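Local coordinates for protein galactose-1-phosphate uridylyltransferase (Pyrobaculum aerophilum str. IM2, PDB 6K9Z) that probably exchanges uridylyl groups between UDP-glucose and galactose 1-phosphate, and binds zinc, iron and UDP, at residues A[45-50]-A[103-108]; A[53-58]-A[145-150]; A[80-85]-A[89-94]; A[111-116]-A[254-259]; A[210-213]-A[218-221]. The protein carries 1 engineered substitution. All blocks are in the same frame, centred on the assembly; numbering follows the deposited sequence.

Contacts 1 and 4 both use helix 96-114. Contact 1 joins it to the outermost strand 46-49, and contact 4 joins its C-terminal part to a loop of the other half of the protein. Contact 3 lies between these elements in the chain and touches contact 1 through strands 46-49 and 76-81. Contacts 2 and 3 are buried. Contacts 1, 4 and 5 are only partly buried and have some exposed or partly exposed members. All five meet mainly through alkyl groups. They differ in what surrounds them: UDP bound at one end of contact 1, the second subunit beside contact 2, a zinc-binding histidine within contact 5 and another bonded to contact 3, and a gripped carboxylate at contact 4.

Contact 1. Residues A[45-50]-A[103-108]; sequences VLILPN and LTAVAE. With UDP (uridine-5'-diphosphate), chain G.
Ile47 reaches helix 96-114 because its CG1 lies anti to the carbonyl carbon (chi1 -62°) and its chain then runs straight out (chi2 -175°). This carries CD1 onto the backbone of Ala105, where it lies 3.6 Å from Ala105 O. The same methyl meets Ala105 CB at 4.1 Å and, more loosely, Val106 CG2 at 4.4 Å. Val45 approaches the same alanine with one branch. Its CG1 sits 3.9 Å from Ala105 CB, so that two branched side chains of the segment both rest on the one small methyl of Ala105. Leu46, between them, points away from the helix and packs on Val81. This is the usual alternation of a strand with one side covered by a helix. Ile47 also rests on Leu78 and Ala109.

At the far end of the strand the chemistry changes. Asn50 holds the ribose of UDP through its amide. OD1 accepts from O2' at 2.7 Å, and this bond carries the grip. ND2 donates to O3' at an N-H...O angle of 158°, but the 2.5 Å between them is unusually short and its exact length doubtful. OD1 also accepts from Tyr52 N, which should restrain the amide from flipping. UDP is also hydrogen-bonded to Tyr144 OH and Arg51 N. A leucine here would probably leave both ribose hydroxyls without their amide partner and Tyr52 N without its acceptor. Segment 45-50 thus runs from a helix-packed strand, outermost within this chain, to the nucleotide pocket of a half-barrel protein of the HIT clan.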
# COMPACT_ATOMS: atom_id res chain seq x y z
N VAL A 45 -25.22 -18.82 -2.67
CA VAL A 45 -24.15 -18.00 -2.04
C VAL A 45 -23.96 -18.50 -0.62
O VAL A 45 -24.93 -18.83 0.04
CB VAL A 45 -24.47 -16.50 -2.06
CG1 VAL A 45 -23.44 -15.70 -1.30
CG2 VAL A 45 -24.64 -15.97 -3.48
N LEU A 46 -22.71 -18.56 -0.18
CA LEU A 46 -22.38 -19.04 1.17
C LEU A 46 -21.45 -18.05 1.83
O LEU A 46 -20.48 -17.69 1.19
CB LEU A 46 -21.68 -20.39 0.98
CG LEU A 46 -21.94 -21.37 2.09
CD1 LEU A 46 -23.43 -21.58 2.25
CD2 LEU A 46 -21.22 -22.68 1.80
N ILE A 47 -21.74 -17.63 3.06
CA ILE A 47 -20.82 -16.78 3.86
C ILE A 47 -20.34 -17.66 5.01
O ILE A 47 -21.18 -18.09 5.82
CB ILE A 47 -21.47 -15.47 4.29
CG1 ILE A 47 -21.84 -14.67 3.04
CG2 ILE A 47 -20.57 -14.69 5.25
CD1 ILE A 47 -22.38 -13.31 3.29
N LEU A 48 -19.11 -17.88 5.17
CA LEU A 48 -18.62 -18.88 6.12
C LEU A 48 -17.34 -18.41 6.78
O LEU A 48 -16.67 -17.50 6.30
CB LEU A 48 -18.46 -20.23 5.43
CG LEU A 48 -17.49 -20.37 4.28
CD1 LEU A 48 -16.07 -20.52 4.81
CD2 LEU A 48 -17.86 -21.64 3.54
N PRO A 49 -17.11 -18.94 7.98
CA PRO A 49 -15.97 -18.50 8.79
C PRO A 49 -14.64 -18.77 8.06
O PRO A 49 -14.51 -19.82 7.47
CB PRO A 49 -16.04 -19.38 10.04
CG PRO A 49 -17.51 -19.71 10.17
CD PRO A 49 -18.00 -19.81 8.75
N ASN A 50 -13.73 -17.81 8.10
CA ASN A 50 -12.39 -18.02 7.49
C ASN A 50 -11.66 -19.07 8.32
O ASN A 50 -11.72 -18.98 9.55
CB ASN A 50 -11.60 -16.71 7.40
CG ASN A 50 -10.40 -16.82 6.48
OD1 ASN A 50 -9.50 -17.62 6.73
ND2 ASN A 50 -10.38 -16.02 5.43
N LEU A 103 -24.62 -9.64 -3.36
CA LEU A 103 -24.75 -8.31 -2.68
C LEU A 103 -25.80 -8.39 -1.57
O LEU A 103 -25.53 -7.89 -0.49
CB LEU A 103 -25.05 -7.23 -3.72
CG LEU A 103 -23.92 -7.06 -4.73
CD1 LEU A 103 -24.38 -6.24 -5.95
CD2 LEU A 103 -22.70 -6.42 -4.12
N THR A 104 -26.93 -9.06 -1.82
CA THR A 104 -28.03 -9.22 -0.85
C THR A 104 -27.52 -9.98 0.36
O THR A 104 -27.84 -9.53 1.48
CB THR A 104 -29.24 -9.90 -1.47
OG1 THR A 104 -29.69 -9.05 -2.54
CG2 THR A 104 -30.34 -10.05 -0.45
N ALA A 105 -26.77 -11.07 0.14
CA ALA A 105 -26.25 -11.89 1.26
C ALA A 105 -25.24 -11.05 2.08
O ALA A 105 -25.22 -11.17 3.34
CB ALA A 105 -25.62 -13.15 0.76
N VAL A 106 -24.39 -10.28 1.41
CA VAL A 106 -23.39 -9.44 2.13
C VAL A 106 -24.13 -8.37 2.94
O VAL A 106 -23.80 -8.19 4.13
CB VAL A 106 -22.36 -8.84 1.17
CG1 VAL A 106 -21.46 -7.83 1.86
CG2 VAL A 106 -21.55 -9.93 0.52
N ALA A 107 -25.17 -7.77 2.37
CA ALA A 107 -25.94 -6.77 3.12
C ALA A 107 -26.57 -7.45 4.36
O ALA A 107 -26.60 -6.82 5.42
CB ALA A 107 -26.94 -6.10 2.22
N GLU A 108 -27.13 -8.66 4.22
CA GLU A 108 -27.83 -9.32 5.35
C GLU A 108 -26.80 -9.55 6.46
O GLU A 108 -27.14 -9.32 7.63
CB GLU A 108 -28.51 -10.63 4.94
CG GLU A 108 -29.69 -10.39 4.03
CD GLU A 108 -30.35 -11.62 3.42
OE1 GLU A 108 -29.71 -12.73 3.40
OE2 GLU A 108 -31.50 -11.46 2.93
N1 UDP G . -9.40 -19.80 3.18
C2 UDP G . -10.29 -20.49 4.01
N3 UDP G . -10.28 -21.82 4.08
C4 UDP G . -9.40 -22.50 3.38
C5 UDP G . -8.49 -21.87 2.57
C6 UDP G . -8.51 -20.50 2.51
O2 UDP G . -11.13 -19.95 4.68
O4 UDP G . -9.40 -23.71 3.43
C1' UDP G . -9.32 -18.36 3.10
C2' UDP G . -7.90 -18.12 3.63
O2' UDP G . -7.63 -18.41 4.99
C3' UDP G . -7.67 -16.67 3.32
C4' UDP G . -8.32 -16.54 2.01
O4' UDP G . -9.11 -17.72 1.85
O3' UDP G . -8.18 -15.78 4.25
C5' UDP G . -7.05 -16.37 1.20
O5' UDP G . -6.34 -15.15 1.56
PA UDP G . -5.39 -14.72 2.84
O1A UDP G . -4.54 -15.84 3.38
O2A UDP G . -4.47 -13.69 2.26
O3A UDP G . -6.42 -14.07 3.94
PB UDP G . -6.34 -13.73 5.46
O1B UDP G . -6.14 -15.01 5.98
O2B UDP G . -7.59 -13.07 5.85
O3B UDP G . -5.19 -12.93 5.66

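Contact 2. Residues A[53-58]-A[145-150]; sequences PVVTEN and ILPVVP
Val55 makes every close contact with segment 145-150, and most of them are apolar. Its CG1 meets Leu146 CD2 at 4.1 Å. The two side chains cross at about a right angle, with CG1 and CD2 the closest pair. The same CG1 is also near the ring of Pro147, 4.4 Å from its CD. Leu146 reaches back because its CG stands anti to the carbonyl carbon (chi1 -60°), and its end comes closer than its CB direction suggests.

The second kind of contact is methyl against carbonyl. Val55 CG2 rests 3.7 Å from Ile145 O. It lies between the backbone N and the carbonyl carbon of its own residue, while CG1 is anti to that carbon. CG2 is thus nearest the carbonyl of Ile145, and CG1 nearest Leu146 and Pro147.

Backbone hydrogen bonds hold each segment to other parts of the chain. Thr56 pairs with Ala73 and Gly75, and Ile145 with Ser76. The second subunit adds more packing: Leu291 of that subunit lies on Leu146, and Thr293 of that subunit on Val54.

The loop thus follows the UDP-binding residues Asn50 to Tyr52 and settles on the end of strand 140-146, near the dimer interface. The interaction across it is van der Waals contact alone. It depends on shape and burial, and the direction of the segments is probably set more by their bonds to other partners.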
# COMPACT_ATOMS: atom_id res chain seq x y z
N PRO A 53 -8.65 -17.07 10.80
CA PRO A 53 -9.24 -15.76 11.05
C PRO A 53 -8.30 -14.76 11.70
O PRO A 53 -7.59 -15.10 12.65
CB PRO A 53 -10.41 -16.08 11.98
CG PRO A 53 -9.99 -17.31 12.71
CD PRO A 53 -9.09 -18.08 11.76
N VAL A 54 -8.20 -13.57 11.09
CA VAL A 54 -7.39 -12.43 11.59
C VAL A 54 -8.04 -11.89 12.87
O VAL A 54 -7.33 -11.34 13.72
CB VAL A 54 -7.18 -11.34 10.52
CG1 VAL A 54 -6.22 -11.81 9.45
CG2 VAL A 54 -8.49 -10.89 9.92
N VAL A 55 -9.37 -11.99 12.93
CA VAL A 55 -10.17 -11.56 14.12
C VAL A 55 -11.15 -12.70 14.47
O VAL A 55 -11.57 -13.41 13.55
CB VAL A 55 -10.91 -10.24 13.86
CG1 VAL A 55 -9.99 -9.04 13.98
CG2 VAL A 55 -11.60 -10.24 12.51
N THR A 56 -11.46 -12.86 15.76
CA THR A 56 -12.40 -13.92 16.21
C THR A 56 -13.30 -13.38 17.33
O THR A 56 -12.98 -12.35 17.93
CB THR A 56 -11.69 -15.19 16.70
OG1 THR A 56 -10.40 -14.87 17.21
CG2 THR A 56 -11.58 -16.25 15.63
N GLU A 57 -14.41 -14.09 17.57
CA GLU A 57 -15.39 -13.73 18.62
C GLU A 57 -14.71 -13.82 20.00
O GLU A 57 -15.11 -13.06 20.89
CB GLU A 57 -16.60 -14.66 18.55
CG GLU A 57 -17.66 -14.33 19.58
CD GLU A 57 -18.58 -13.19 19.20
OE1 GLU A 57 -18.35 -12.58 18.14
OE2 GLU A 57 -19.52 -12.90 19.97
N ASN A 58 -13.77 -14.74 20.17
CA ASN A 58 -13.13 -14.92 21.50
C ASN A 58 -11.61 -14.82 21.39
O ASN A 58 -10.93 -15.85 21.54
CB ASN A 58 -13.54 -16.27 22.09
CG ASN A 58 -12.85 -16.57 23.40
OD1 ASN A 58 -12.71 -15.69 24.24
ND2 ASN A 58 -12.43 -17.81 23.59
N ILE A 145 -15.15 -8.15 9.92
CA ILE A 145 -15.93 -7.36 10.89
C ILE A 145 -14.94 -7.02 12.01
O ILE A 145 -14.44 -7.95 12.64
CB ILE A 145 -17.15 -8.17 11.39
CG1 ILE A 145 -18.07 -8.52 10.21
CG2 ILE A 145 -17.91 -7.38 12.41
CD1 ILE A 145 -19.23 -9.41 10.51
N LEU A 146 -14.63 -5.75 12.15
CA LEU A 146 -13.48 -5.30 12.94
C LEU A 146 -13.90 -4.44 14.13
O LEU A 146 -14.88 -3.70 14.06
CB LEU A 146 -12.58 -4.47 12.04
CG LEU A 146 -12.01 -5.19 10.81
CD1 LEU A 146 -11.56 -4.15 9.80
CD2 LEU A 146 -10.89 -6.11 11.24
N PRO A 147 -13.04 -4.41 15.16
CA PRO A 147 -13.25 -3.53 16.31
C PRO A 147 -12.70 -2.11 16.12
O PRO A 147 -12.80 -1.36 17.07
CB PRO A 147 -12.47 -4.27 17.41
CG PRO A 147 -11.29 -4.85 16.66
CD PRO A 147 -11.84 -5.25 15.31
N VAL A 148 -12.08 -1.83 14.96
CA VAL A 148 -11.40 -0.56 14.61
C VAL A 148 -11.88 -0.18 13.23
O VAL A 148 -12.30 -1.07 12.44
CB VAL A 148 -9.86 -0.69 14.63
CG1 VAL A 148 -9.31 -0.82 16.03
CG2 VAL A 148 -9.41 -1.82 13.76
N VAL A 149 -11.80 1.09 12.92
CA VAL A 149 -12.05 1.59 11.55
C VAL A 149 -10.75 1.45 10.77
O VAL A 149 -9.67 1.86 11.22
CB VAL A 149 -12.53 3.04 11.56
CG1 VAL A 149 -12.69 3.58 10.16
CG2 VAL A 149 -13.81 3.19 12.36
N PRO A 150 -10.80 0.83 9.60
CA PRO A 150 -9.58 0.76 8.78
C PRO A 150 -8.93 2.12 8.53
O PRO A 150 -9.64 3.10 8.22
CB PRO A 150 -10.11 0.19 7.49
CG PRO A 150 -11.31 -0.65 7.89
CD PRO A 150 -11.96 0.16 9.00

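Contact 3. Residues A[80-85]-A[89-94]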
# COMPACT_ATOMS: atom_id res chain seq x y z
N VAL A 80 -16.93 -15.06 1.48
CA VAL A 80 -18.17 -15.03 0.66
C VAL A 80 -17.89 -15.93 -0.55
O VAL A 80 -17.14 -15.47 -1.45
CB VAL A 80 -18.49 -13.60 0.23
CG1 VAL A 80 -19.74 -13.54 -0.67
CG2 VAL A 80 -18.61 -12.65 1.43
N VAL A 81 -18.47 -17.12 -0.57
CA VAL A 81 -18.39 -18.03 -1.73
C VAL A 81 -19.48 -17.56 -2.67
O VAL A 81 -20.68 -17.73 -2.36
CB VAL A 81 -18.49 -19.50 -1.36
CG1 VAL A 81 -18.14 -20.40 -2.54
CG2 VAL A 81 -17.66 -19.85 -0.15
N GLU A 82 -19.06 -17.02 -3.81
CA GLU A 82 -19.89 -16.20 -4.71
C GLU A 82 -20.80 -17.03 -5.63
O GLU A 82 -21.70 -16.43 -6.19
CB GLU A 82 -18.97 -15.30 -5.51
CG GLU A 82 -18.35 -14.22 -4.65
CD GLU A 82 -17.25 -13.46 -5.40
OE1 GLU A 82 -16.90 -13.92 -6.51
OE2 GLU A 82 -16.90 -12.35 -4.94
N THR A 83 -20.51 -18.31 -5.80
CA THR A 83 -21.23 -19.24 -6.72
C THR A 83 -20.80 -20.64 -6.34
O THR A 83 -19.67 -20.81 -5.90
CB THR A 83 -20.86 -18.97 -8.19
OG1 THR A 83 -21.39 -20.00 -9.01
CG2 THR A 83 -19.35 -18.95 -8.41
N PRO A 84 -21.67 -21.66 -6.50
CA PRO A 84 -21.26 -23.05 -6.34
C PRO A 84 -20.34 -23.53 -7.48
O PRO A 84 -19.65 -24.49 -7.30
CB PRO A 84 -22.64 -23.78 -6.30
CG PRO A 84 -23.60 -22.90 -7.04
CD PRO A 84 -23.10 -21.50 -6.81
N GLN A 85 -20.32 -22.80 -8.60
CA GLN A 85 -19.52 -23.19 -9.79
C GLN A 85 -18.06 -22.75 -9.63
O GLN A 85 -17.81 -21.54 -9.49
CB GLN A 85 -20.11 -22.56 -11.05
CG GLN A 85 -21.44 -23.15 -11.47
CD GLN A 85 -21.97 -22.53 -12.74
OE1 GLN A 85 -22.88 -23.05 -13.38
NE2 GLN A 85 -21.40 -21.40 -13.12
N ASP A 89 -14.01 -17.53 -14.27
CA ASP A 89 -12.79 -16.71 -14.07
C ASP A 89 -13.07 -15.57 -13.09
O ASP A 89 -12.22 -15.37 -12.16
CB ASP A 89 -12.22 -16.13 -15.37
CG ASP A 89 -11.01 -15.22 -15.10
OD1 ASP A 89 -9.93 -15.75 -14.72
OD2 ASP A 89 -11.15 -13.97 -15.24
N ASP A 90 -14.19 -14.85 -13.26
CA ASP A 90 -14.40 -13.54 -12.56
C ASP A 90 -15.85 -13.39 -12.05
O ASP A 90 -16.76 -13.98 -12.63
CB ASP A 90 -14.01 -12.37 -13.47
CG ASP A 90 -14.02 -11.05 -12.72
OD1 ASP A 90 -13.61 -11.05 -11.51
OD2 ASP A 90 -14.50 -10.04 -13.28
N LEU A 91 -16.05 -12.52 -11.08
CA LEU A 91 -17.38 -12.04 -10.65
C LEU A 91 -18.17 -11.60 -11.88
O LEU A 91 -19.36 -11.92 -12.01
CB LEU A 91 -17.16 -10.89 -9.68
CG LEU A 91 -18.41 -10.28 -9.07
CD1 LEU A 91 -19.17 -11.31 -8.24
CD2 LEU A 91 -17.98 -9.10 -8.21
N SER A 92 -17.52 -10.90 -12.82
CA SER A 92 -18.19 -10.33 -14.02
C SER A 92 -18.70 -11.42 -14.96
O SER A 92 -19.55 -11.10 -15.82
CB SER A 92 -17.30 -9.34 -14.74
OG SER A 92 -16.20 -9.95 -15.39
N ASP A 93 -18.27 -12.68 -14.81
CA ASP A 93 -18.77 -13.78 -15.67
C ASP A 93 -20.08 -14.35 -15.13
O ASP A 93 -20.75 -15.09 -15.85
CB ASP A 93 -17.71 -14.86 -15.83
CG ASP A 93 -16.49 -14.31 -16.53
OD1 ASP A 93 -16.64 -13.90 -17.69
OD2 ASP A 93 -15.39 -14.32 -15.93
N LEU A 94 -20.49 -13.96 -13.94
CA LEU A 94 -21.74 -14.48 -13.33
C LEU A 94 -22.93 -13.67 -13.83
O LEU A 94 -22.83 -12.47 -14.09
CB LEU A 94 -21.63 -14.39 -11.81
CG LEU A 94 -20.59 -15.31 -11.16
CD1 LEU A 94 -20.43 -14.95 -9.68
CD2 LEU A 94 -20.94 -16.79 -11.35
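Glu82 meets both leucines of segment 89-94 along its length. Its CB lies 4.4 Å from Leu94 CD1. CG stands anti to the carbonyl carbon (chi1 -70°), and the chain runs on extended, crossing Leu91 at about a right angle. CD comes 4.0 Å from Leu91 CD1. OE1 touches that methyl at 3.9 Å and forms a salt bridge with Arg126. OE2 bonds to Ser141 OG. The buried carboxylate is therefore satisfied by polar partners while its flank packs on leucine.

The other branch of Leu94 serves Thr83. CD2 lies 3.8 Å from Thr83 CB. Thr83 OG1, anti to the backbone N (chi1 171°), accepts from Gln85 N at 3.0 Å and forms an ST turn. A glycine in its place would probably leave Gln85 N without this acceptor and open a gap beside Leu94 CD2. Within segment 89-94, the bond from Ser92 N to Asp90 OD2 makes an Asx turn; Ser92 OG adds a second donor.

Phe140, engineered at the position predicted to carry the uridylylated histidine intermediate, lies near Glu82. Thr83 O bonds to His138 NE2. The ST turn at Thr83 is thus second shell to the zinc site of Cys30, Cys33, His86 and His138.

Contact 4. Residues A[111-116]-A[254-259]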
# COMPACT_ATOMS: atom_id res chain seq x y z
N ARG A 111 -26.25 -6.39 8.29
CA ARG A 111 -27.37 -6.02 9.20
C ARG A 111 -27.16 -6.76 10.53
O ARG A 111 -27.47 -6.17 11.58
CB ARG A 111 -28.73 -6.28 8.55
CG ARG A 111 -29.18 -5.13 7.67
CD ARG A 111 -30.62 -5.15 7.20
NE ARG A 111 -30.64 -4.36 5.99
CZ ARG A 111 -30.53 -4.86 4.77
NH1 ARG A 111 -30.44 -6.17 4.60
NH2 ARG A 111 -30.54 -4.06 3.72
N LYS A 112 -26.69 -8.00 10.45
CA LYS A 112 -26.40 -8.82 11.66
C LYS A 112 -25.29 -8.11 12.43
O LYS A 112 -25.43 -7.95 13.69
CB LYS A 112 -26.15 -10.28 11.25
CG LYS A 112 -25.71 -11.22 12.36
CD LYS A 112 -26.32 -12.63 12.29
CE LYS A 112 -25.95 -13.48 13.51
NZ LYS A 112 -24.49 -13.40 13.79
N ALA A 113 -24.24 -7.67 11.74
CA ALA A 113 -23.08 -7.00 12.41
C ALA A 113 -23.53 -5.68 13.03
O ALA A 113 -22.97 -5.28 14.07
CB ALA A 113 -21.95 -6.78 11.43
N GLU A 114 -24.52 -5.00 12.42
CA GLU A 114 -24.99 -3.68 12.90
C GLU A 114 -25.69 -3.86 14.28
O GLU A 114 -25.72 -2.87 15.05
CB GLU A 114 -25.89 -3.01 11.84
CG GLU A 114 -25.11 -2.45 10.66
CD GLU A 114 -25.96 -1.97 9.50
OE1 GLU A 114 -27.20 -2.00 9.64
OE2 GLU A 114 -25.36 -1.50 8.48
N LYS A 115 -26.13 -5.08 14.62
CA LYS A 115 -26.64 -5.42 16.00
C LYS A 115 -25.54 -5.67 17.02
O LYS A 115 -25.86 -5.69 18.20
CB LYS A 115 -27.51 -6.66 15.90
CG LYS A 115 -28.62 -6.50 14.86
CD LYS A 115 -29.46 -5.28 15.13
CE LYS A 115 -30.23 -4.75 13.94
NZ LYS A 115 -31.65 -4.50 14.25
N GLU A 116 -24.34 -6.04 16.56
CA GLU A 116 -23.26 -6.45 17.49
C GLU A 116 -22.49 -5.22 17.97
O GLU A 116 -21.83 -4.58 17.14
CB GLU A 116 -22.35 -7.50 16.84
CG GLU A 116 -23.12 -8.51 15.99
CD GLU A 116 -22.33 -9.70 15.47
OE1 GLU A 116 -21.43 -9.50 14.63
OE2 GLU A 116 -22.64 -10.84 15.89
N ALA A 254 -19.40 4.02 5.63
CA ALA A 254 -19.38 4.48 7.02
C ALA A 254 -19.07 3.34 7.98
O ALA A 254 -19.41 2.15 7.80
CB ALA A 254 -20.70 5.09 7.39
N PRO A 255 -18.52 3.71 9.15
CA PRO A 255 -18.47 2.77 10.24
C PRO A 255 -19.88 2.32 10.64
O PRO A 255 -20.84 3.07 10.40
CB PRO A 255 -17.79 3.50 11.38
CG PRO A 255 -17.18 4.73 10.70
CD PRO A 255 -18.11 5.08 9.53
N LEU A 256 -19.95 1.19 11.33
CA LEU A 256 -21.21 0.71 11.93
C LEU A 256 -21.48 1.55 13.16
O LEU A 256 -20.56 1.98 13.85
CB LEU A 256 -21.08 -0.77 12.26
CG LEU A 256 -20.66 -1.63 11.08
CD1 LEU A 256 -20.77 -3.09 11.44
CD2 LEU A 256 -21.46 -1.31 9.82
N PRO A 257 -22.76 1.72 13.56
CA PRO A 257 -23.91 1.16 12.85
C PRO A 257 -24.79 2.21 12.16
O PRO A 257 -25.89 1.81 11.72
CB PRO A 257 -24.74 0.59 14.01
CG PRO A 257 -24.52 1.62 15.09
CD PRO A 257 -23.13 2.21 14.88
N ARG A 258 -24.34 3.47 12.08
CA ARG A 258 -25.29 4.57 11.70
C ARG A 258 -24.86 5.32 10.45
O ARG A 258 -23.69 5.69 10.25
CB ARG A 258 -25.63 5.49 12.87
CG ARG A 258 -24.59 6.52 13.28
CD ARG A 258 -25.06 7.27 14.53
NE ARG A 258 -25.28 6.38 15.68
CZ ARG A 258 -24.31 5.86 16.41
NH1 ARG A 258 -23.06 6.17 16.15
NH2 ARG A 258 -24.56 5.06 17.42
N PRO A 259 -25.85 5.57 9.57
CA PRO A 259 -25.65 6.45 8.44
C PRO A 259 -24.96 7.77 8.82
O PRO A 259 -25.18 8.32 9.93
CB PRO A 259 -27.05 6.67 7.87
CG PRO A 259 -27.80 5.40 8.26
CD PRO A 259 -27.20 4.99 9.59
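Glu114 OE2 is gripped by Thr216 OG1 and Gln110 NE2, and also lies 4.1 Å from Leu256 CD2 across the contact. These two hydrogen bonds hold the carboxylate while its alkyl part packs on the leucine. Glu114 CG meets Leu256 CD2 at 3.9 Å, with the two side chains crossing at about a right angle. The glutamate chain is extended beyond CG (chi2 171°), which takes the charge past the leucine to its polar partners.

The other leucine branch faces Ala113. CD1 sits 3.9 Å from Ala113 CB, and Phe122 packs on both Ala113 and Leu256. Ile145 of the sheet also touches the alanine, its CD1 3.9 Å from Ala113 CB. Leu256 thus sets one methyl against each of two consecutive residues, Ala113 and Glu114.

Pro257 follows through a cis peptide bond. Its CB lies 3.7 Å from Glu114 O, near the C-terminal part of helix 96-114. The ring also packs on its neighbour: Pro257 CD is 3.9 Å above one face of the Arg258 guanidinium, toward its rim.

The contact joins helix 96-114 to the loop between strands 247-252 and 266-271. Across it the forces are weak contacts of carbon with carbon or oxygen. The hydrogen bonds of Glu114 run to Gln110 of the same helix and to Thr216 of another loop, so they probably fix the orientation of the packing surface more than they tie the two segments together.

Contact 5. Residues A[210-213]-A[218-221]. With ZN (zinc ion), chain D.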
# COMPACT_ATOMS: atom_id res chain seq x y z
N ARG A 210 -27.72 8.57 -5.35
CA ARG A 210 -28.34 9.02 -4.09
C ARG A 210 -27.29 8.93 -2.98
O ARG A 210 -26.49 8.00 -3.03
CB ARG A 210 -29.63 8.25 -3.79
CG ARG A 210 -30.81 8.80 -4.57
CD ARG A 210 -32.08 8.08 -4.14
NE ARG A 210 -32.03 6.82 -4.88
CZ ARG A 210 -33.02 5.95 -5.00
NH1 ARG A 210 -32.83 4.86 -5.73
NH2 ARG A 210 -34.18 6.17 -4.40
N HIS A 211 -27.28 9.89 -2.08
CA HIS A 211 -26.36 9.84 -0.91
C HIS A 211 -26.75 8.63 -0.07
O HIS A 211 -27.86 8.63 0.53
CB HIS A 211 -26.38 11.13 -0.09
CG HIS A 211 -25.42 11.09 1.06
ND1 HIS A 211 -24.10 11.58 0.95
CD2 HIS A 211 -25.57 10.60 2.32
CE1 HIS A 211 -23.53 11.43 2.16
NE2 HIS A 211 -24.40 10.82 3.00
N ARG A 212 -25.89 7.62 -0.04
CA ARG A 212 -26.01 6.47 0.87
C ARG A 212 -24.65 6.30 1.53
O ARG A 212 -23.64 6.47 0.80
CB ARG A 212 -26.29 5.22 0.06
CG ARG A 212 -27.52 5.32 -0.84
CD ARG A 212 -28.77 5.38 -0.08
NE ARG A 212 -29.94 5.15 -0.95
CZ ARG A 212 -31.18 5.44 -0.59
NH1 ARG A 212 -31.40 6.03 0.57
NH2 ARG A 212 -32.20 5.20 -1.39
N SER A 213 -24.61 5.97 2.81
CA SER A 213 -23.32 5.75 3.51
C SER A 213 -23.13 4.31 4.00
O SER A 213 -21.95 3.97 4.33
CB SER A 213 -23.16 6.74 4.64
OG SER A 213 -24.29 6.74 5.48
N LEU A 218 -29.21 0.46 1.02
CA LEU A 218 -29.53 0.37 -0.43
C LEU A 218 -30.87 -0.35 -0.65
O LEU A 218 -31.13 -1.40 -0.06
CB LEU A 218 -28.42 -0.32 -1.23
CG LEU A 218 -27.05 0.35 -1.26
CD1 LEU A 218 -26.12 -0.56 -2.05
CD2 LEU A 218 -27.13 1.72 -1.87
N THR A 219 -31.72 0.21 -1.51
CA THR A 219 -32.99 -0.44 -1.88
C THR A 219 -32.74 -1.62 -2.79
O THR A 219 -31.64 -1.71 -3.38
CB THR A 219 -33.92 0.56 -2.58
OG1 THR A 219 -33.30 0.91 -3.82
CG2 THR A 219 -34.16 1.77 -1.71
N ASP A 220 -33.76 -2.45 -2.99
CA ASP A 220 -33.60 -3.63 -3.86
C ASP A 220 -33.23 -3.19 -5.28
O ASP A 220 -32.34 -3.83 -5.93
CB ASP A 220 -34.88 -4.46 -3.92
CG ASP A 220 -34.61 -5.77 -4.61
OD1 ASP A 220 -33.92 -6.61 -3.98
OD2 ASP A 220 -35.04 -5.94 -5.79
N GLU A 221 -33.85 -2.12 -5.74
CA GLU A 221 -33.56 -1.58 -7.09
C GLU A 221 -32.09 -1.11 -7.16
O GLU A 221 -31.42 -1.26 -8.21
CB GLU A 221 -34.48 -0.40 -7.35
CG GLU A 221 -34.51 -0.02 -8.81
CD GLU A 221 -35.25 -1.01 -9.71
OE1 GLU A 221 -36.01 -1.88 -9.16
OE2 GLU A 221 -35.05 -0.94 -10.99
ZN ZN D . -22.96 12.26 -0.65
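Arg212 and Leu218 make the closest contact: Arg212 CG lies 3.8 Å from Leu218 CD2, and Arg212 CB is a little further away. Here the arginine acts through its aliphatic part. Its chain then bends at the second torsion (chi2 -68°), which turns the guanidinium toward Thr219. NH2 comes 4.0 Å from Thr219 CG2, the side chains crossing at about a right angle.

Polar partners hold this shell in place. Glu222 links the arginine to the helix start, its OE2 in a salt bridge with Arg212 NE and its OE1 accepting from Thr219 N. Thr219 is the N-cap of helix 220-240, and its side chain caps a backbone N early in the helix. Arg210 adds a layer: Arg212 NH2 lies 3.6 Å above one face of its guanidinium, toward the rim, and Arg210 NH1 bonds to Asn189 OD1.

His211, between the two arginines in sequence, turns to the zinc ion, which its ND1 binds at 2.1 Å. Cys170, Cys173 and His264 complete the site, and a bond from His211 NE2 to Thr260 O would fix the ring's rotation.

Segment 210-213 leaves strand 202-208 and leads to helix 220-240. Its backbone pairs with Leu265, just before strand 266-271, and with Ala254, just after strand 247-252, while Asp220 on the helix side forms a salt bridge with Lys100 of helix 96-114.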